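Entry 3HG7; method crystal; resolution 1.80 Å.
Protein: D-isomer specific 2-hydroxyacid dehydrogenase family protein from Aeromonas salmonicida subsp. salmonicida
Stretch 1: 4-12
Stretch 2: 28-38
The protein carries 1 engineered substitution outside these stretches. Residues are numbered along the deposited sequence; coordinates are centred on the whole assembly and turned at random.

Stretch 1 (4-12) SQRTLLLLS
Stretch 2 28-38: PHLRILRADNQ

Two parallel strands, 6-11 and 30-34, lie side by side with their axes 4.5 Å apart at closest approach and their N-to-C directions 24° apart. The register is a constant offset of 24: Arg6 pairs with Leu30, Thr7 with Arg31, Leu8 with Ile32, Leu9 with Leu33 and Leu10 with Arg34, at CA-CA distances of 4.6 to 5.0 Å. Together the stretches bury 816 Å².

Ser4 (chi1 t) brings its CB to 3.5 Å from CB of Arg31. Gln5 has a positive phi (70/-75, near the values of a classic gamma turn), and His29, its register partner, has left-handed angles of 60/32, so both chains turn just before their strands begin. The Gln5 CA-to-CB bond points toward stretch 2 (chi1 -155°, chi2 -134°, chi3 -163°), and its NE2 gives a weak hydrogen bond to His29 O at 3.5 Å.

From Arg6 to Leu10 the backbone is extended, phi between -99° and -120°, with psi of 159° at Arg6 and 120° to 133° from Thr7 to Leu10. The ladder follows the parallel rule: alternate residues of stretch 1 use both N and O, each straddling its bridge partner. Arg6 N donates to His29 O at 3.1 Å, and Arg6 O accepts from Arg31 N at 2.8 Å, bracketing Leu30, whose CA also makes a CA-H...O contact with Arg6 O at 3.4 Å. The Arg6 side chain (m, t, t, chi4 91°) leads away from stretch 2, yet a water bridges back, accepting from Arg6 NH2 at 2.9 Å and donating to His29 O at 2.9 Å.

Thr7 (m) lies on the same face as Arg31, Leu9 and Leu33. Its OG1 accepts two hydrogen bonds from the Arg31 guanidinium, from NH2 at 3.0 Å and NE at 3.1 Å, and sits at the edge of that group, near its plane. Arg31 attains this with chi1 to chi3 of t, t, p and chi4 148°. The Thr7 methyl CG2 packs at 3.6 Å from Leu33 CD1, so one short side chain serves a polar and an apolar neighbor.

Leu8 (t, p) repeats the ladder around Ile32: Leu8 N to Arg31 O and Leu33 N to Leu8 O, both 2.8 Å. On the face shared with Arg6, Leu10, Leu30 and Ile32, Leu8 CB meets CD1 of Leu30 (t, p) at 3.9 Å, while Leu8 CD2 lies 4.2 Å from CG1 of Ile32 (m, t).

Leu9 (t, p) sends CD1 to 3.9 Å from CB of Leu33 (m, t) and 4.2 Å from Ala35 CB. Leu10 (m, t) closes the ladder around Arg34: Leu10 N donates to Leu33 O at 2.9 Å, and Ala35 N donates to Leu10 O at 3.0 Å. Leu10 CD1 packs 3.8 Å from Ile32 CG2. Arg34 (t, t, t, chi4 -173°) is extended and meets Asp36 of its own stretch, NE to OD1 and NH2 to OD2, both at 2.9 Å, hydrogen bonds that form a salt bridge.

Leu11 (t, p; phi/psi -133/62) reaches Ala35 O with CD1 at 3.8 Å. Ser12 points away; a water donates to its O at 2.7 Å and, weakly, to Asp36 O at 3.4 Å.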

# COMPACT_ATOMS: atom_id res chain seq x y z
N SER A 4 -23.60 -20.11 -18.31
CA SER A 4 -23.88 -18.79 -19.00
C SER A 4 -22.67 -18.21 -19.78
O SER A 4 -22.31 -17.05 -19.60
CB SER A 4 -24.47 -17.79 -17.98
OG SER A 4 -24.84 -16.54 -18.53
N GLN A 5 -22.09 -19.04 -20.67
CA GLN A 5 -20.84 -18.82 -21.50
C GLN A 5 -19.47 -18.78 -20.80
O GLN A 5 -18.69 -19.72 -20.98
CB GLN A 5 -20.91 -17.71 -22.57
CG GLN A 5 -19.90 -17.98 -23.73
CD GLN A 5 -19.06 -16.77 -24.19
OE1 GLN A 5 -18.47 -16.77 -25.29
NE2 GLN A 5 -19.01 -15.74 -23.37
N ARG A 6 -19.15 -17.69 -20.10
CA ARG A 6 -18.06 -17.75 -19.13
C ARG A 6 -18.63 -17.66 -17.73
O ARG A 6 -19.74 -17.17 -17.54
CB ARG A 6 -17.02 -16.64 -19.33
CG ARG A 6 -16.13 -16.83 -20.57
CD ARG A 6 -15.10 -15.72 -20.63
NE ARG A 6 -14.31 -15.74 -21.87
CZ ARG A 6 -14.63 -15.08 -22.98
NH1 ARG A 6 -13.81 -15.11 -24.03
NH2 ARG A 6 -15.75 -14.39 -23.06
N THR A 7 -17.84 -18.13 -16.77
CA THR A 7 -18.19 -18.08 -15.35
C THR A 7 -17.15 -17.28 -14.58
O THR A 7 -15.96 -17.51 -14.75
CB THR A 7 -18.26 -19.50 -14.78
OG1 THR A 7 -19.36 -20.21 -15.39
CG2 THR A 7 -18.49 -19.49 -13.23
N LEU A 8 -17.62 -16.32 -13.79
CA LEU A 8 -16.79 -15.55 -12.87
C LEU A 8 -17.08 -16.10 -11.47
O LEU A 8 -18.25 -16.27 -11.11
CB LEU A 8 -17.19 -14.08 -12.89
CG LEU A 8 -16.70 -13.19 -11.72
CD1 LEU A 8 -15.16 -13.11 -11.68
CD2 LEU A 8 -17.30 -11.80 -11.87
N LEU A 9 -16.03 -16.36 -10.70
CA LEU A 9 -16.22 -16.71 -9.28
C LEU A 9 -15.71 -15.57 -8.41
O LEU A 9 -14.58 -15.15 -8.59
CB LEU A 9 -15.50 -18.01 -8.91
CG LEU A 9 -15.60 -18.45 -7.42
CD1 LEU A 9 -17.05 -18.71 -7.03
CD2 LEU A 9 -14.79 -19.75 -7.21
N LEU A 10 -16.54 -15.13 -7.44
CA LEU A 10 -16.18 -14.06 -6.49
C LEU A 10 -15.75 -14.74 -5.19
O LEU A 10 -16.51 -15.52 -4.63
CB LEU A 10 -17.40 -13.18 -6.20
CG LEU A 10 -17.93 -12.44 -7.44
CD1 LEU A 10 -19.16 -11.68 -7.07
CD2 LEU A 10 -16.85 -11.47 -7.92
N LEU A 11 -14.51 -14.49 -4.79
CA LEU A 11 -13.90 -15.08 -3.60
C LEU A 11 -13.21 -13.93 -2.81
O LEU A 11 -11.97 -13.92 -2.59
CB LEU A 11 -12.91 -16.15 -4.02
CG LEU A 11 -12.13 -16.94 -2.99
CD1 LEU A 11 -13.07 -17.72 -2.10
CD2 LEU A 11 -11.21 -17.89 -3.76
N SER A 12 -14.05 -12.98 -2.38
CA SER A 12 -13.62 -11.77 -1.68
C SER A 12 -14.40 -11.53 -0.38
O SER A 12 -15.57 -11.86 -0.29
CB SER A 12 -13.82 -10.55 -2.58
OG SER A 12 -13.52 -9.36 -1.86
N PRO A 28 -23.01 -9.37 -20.51
CA PRO A 28 -23.67 -10.50 -21.16
C PRO A 28 -22.76 -11.73 -21.19
O PRO A 28 -21.54 -11.60 -21.13
CB PRO A 28 -23.96 -9.98 -22.57
CG PRO A 28 -22.91 -8.93 -22.81
CD PRO A 28 -22.62 -8.31 -21.47
N HIS A 29 -23.36 -12.91 -21.24
CA HIS A 29 -22.61 -14.16 -21.37
C HIS A 29 -21.64 -14.36 -20.20
O HIS A 29 -20.57 -14.96 -20.36
CB HIS A 29 -21.83 -14.21 -22.70
CG HIS A 29 -22.44 -13.40 -23.82
ND1 HIS A 29 -23.61 -13.77 -24.45
CD2 HIS A 29 -22.02 -12.27 -24.43
CE1 HIS A 29 -23.90 -12.88 -25.39
NE2 HIS A 29 -22.95 -11.96 -25.40
N LEU A 30 -22.01 -13.88 -19.01
CA LEU A 30 -21.17 -14.11 -17.83
C LEU A 30 -21.99 -14.58 -16.65
O LEU A 30 -22.80 -13.83 -16.13
CB LEU A 30 -20.41 -12.84 -17.44
CG LEU A 30 -19.43 -12.99 -16.27
CD1 LEU A 30 -18.30 -13.96 -16.62
CD2 LEU A 30 -18.87 -11.65 -15.83
N ARG A 31 -21.78 -15.83 -16.23
CA ARG A 31 -22.43 -16.34 -15.00
C ARG A 31 -21.57 -15.90 -13.81
O ARG A 31 -20.37 -16.18 -13.79
CB ARG A 31 -22.55 -17.86 -15.03
CG ARG A 31 -23.24 -18.45 -13.81
CD ARG A 31 -23.39 -19.98 -13.87
NE ARG A 31 -22.13 -20.69 -14.10
CZ ARG A 31 -21.85 -21.91 -13.62
NH1 ARG A 31 -22.73 -22.55 -12.85
NH2 ARG A 31 -20.68 -22.48 -13.90
N ILE A 32 -22.19 -15.27 -12.81
CA ILE A 32 -21.48 -14.75 -11.64
C ILE A 32 -21.79 -15.63 -10.45
O ILE A 32 -22.96 -15.76 -10.04
CB ILE A 32 -21.85 -13.28 -11.36
CG1 ILE A 32 -21.41 -12.41 -12.54
CG2 ILE A 32 -21.22 -12.81 -10.04
CD1 ILE A 32 -21.98 -10.99 -12.51
N LEU A 33 -20.76 -16.27 -9.93
CA LEU A 33 -20.92 -17.21 -8.83
C LEU A 33 -20.22 -16.61 -7.66
O LEU A 33 -19.33 -15.76 -7.85
CB LEU A 33 -20.30 -18.57 -9.15
CG LEU A 33 -20.88 -19.37 -10.32
CD1 LEU A 33 -20.23 -20.76 -10.35
CD2 LEU A 33 -22.39 -19.50 -10.17
N ARG A 34 -20.61 -17.03 -6.46
CA ARG A 34 -20.03 -16.43 -5.29
C ARG A 34 -19.71 -17.52 -4.28
O ARG A 34 -20.52 -18.43 -4.06
CB ARG A 34 -21.03 -15.42 -4.73
CG ARG A 34 -20.76 -14.91 -3.38
CD ARG A 34 -21.82 -13.85 -3.02
NE ARG A 34 -21.82 -13.56 -1.61
CZ ARG A 34 -22.70 -12.78 -0.99
NH1 ARG A 34 -23.67 -12.18 -1.68
NH2 ARG A 34 -22.59 -12.58 0.32
N ALA A 35 -18.54 -17.43 -3.64
CA ALA A 35 -18.29 -18.33 -2.49
C ALA A 35 -17.75 -17.56 -1.31
O ALA A 35 -16.69 -16.97 -1.43
CB ALA A 35 -17.33 -19.44 -2.90
N ASP A 36 -18.49 -17.55 -0.19
CA ASP A 36 -18.13 -16.78 1.01
C ASP A 36 -17.21 -17.49 1.99
O ASP A 36 -16.74 -16.88 2.96
CB ASP A 36 -19.40 -16.30 1.75
CG ASP A 36 -20.01 -15.03 1.14
OD1 ASP A 36 -19.70 -14.66 -0.02
OD2 ASP A 36 -20.84 -14.38 1.82
N ASN A 37 -16.95 -18.79 1.74
CA ASN A 37 -15.92 -19.52 2.45
C ASN A 37 -15.15 -20.47 1.53
O ASN A 37 -15.48 -20.59 0.34
CB ASN A 37 -16.52 -20.27 3.66
CG ASN A 37 -17.51 -21.36 3.24
OD1 ASN A 37 -17.62 -21.73 2.05
ND2 ASN A 37 -18.26 -21.89 4.22
N GLN A 38 -14.11 -21.10 2.07
CA GLN A 38 -13.26 -21.94 1.24
C GLN A 38 -13.96 -23.22 0.82
O GLN A 38 -13.80 -23.67 -0.32
CB GLN A 38 -11.90 -22.27 1.89
CG GLN A 38 -11.05 -23.17 0.93
CD GLN A 38 -9.73 -23.65 1.50
OE1 GLN A 38 -8.97 -22.87 2.11
NE2 GLN A 38 -9.43 -24.94 1.30
O HOH W 1 -17.90 -14.06 -21.12
O HOH W 2 -16.10 -13.97 1.34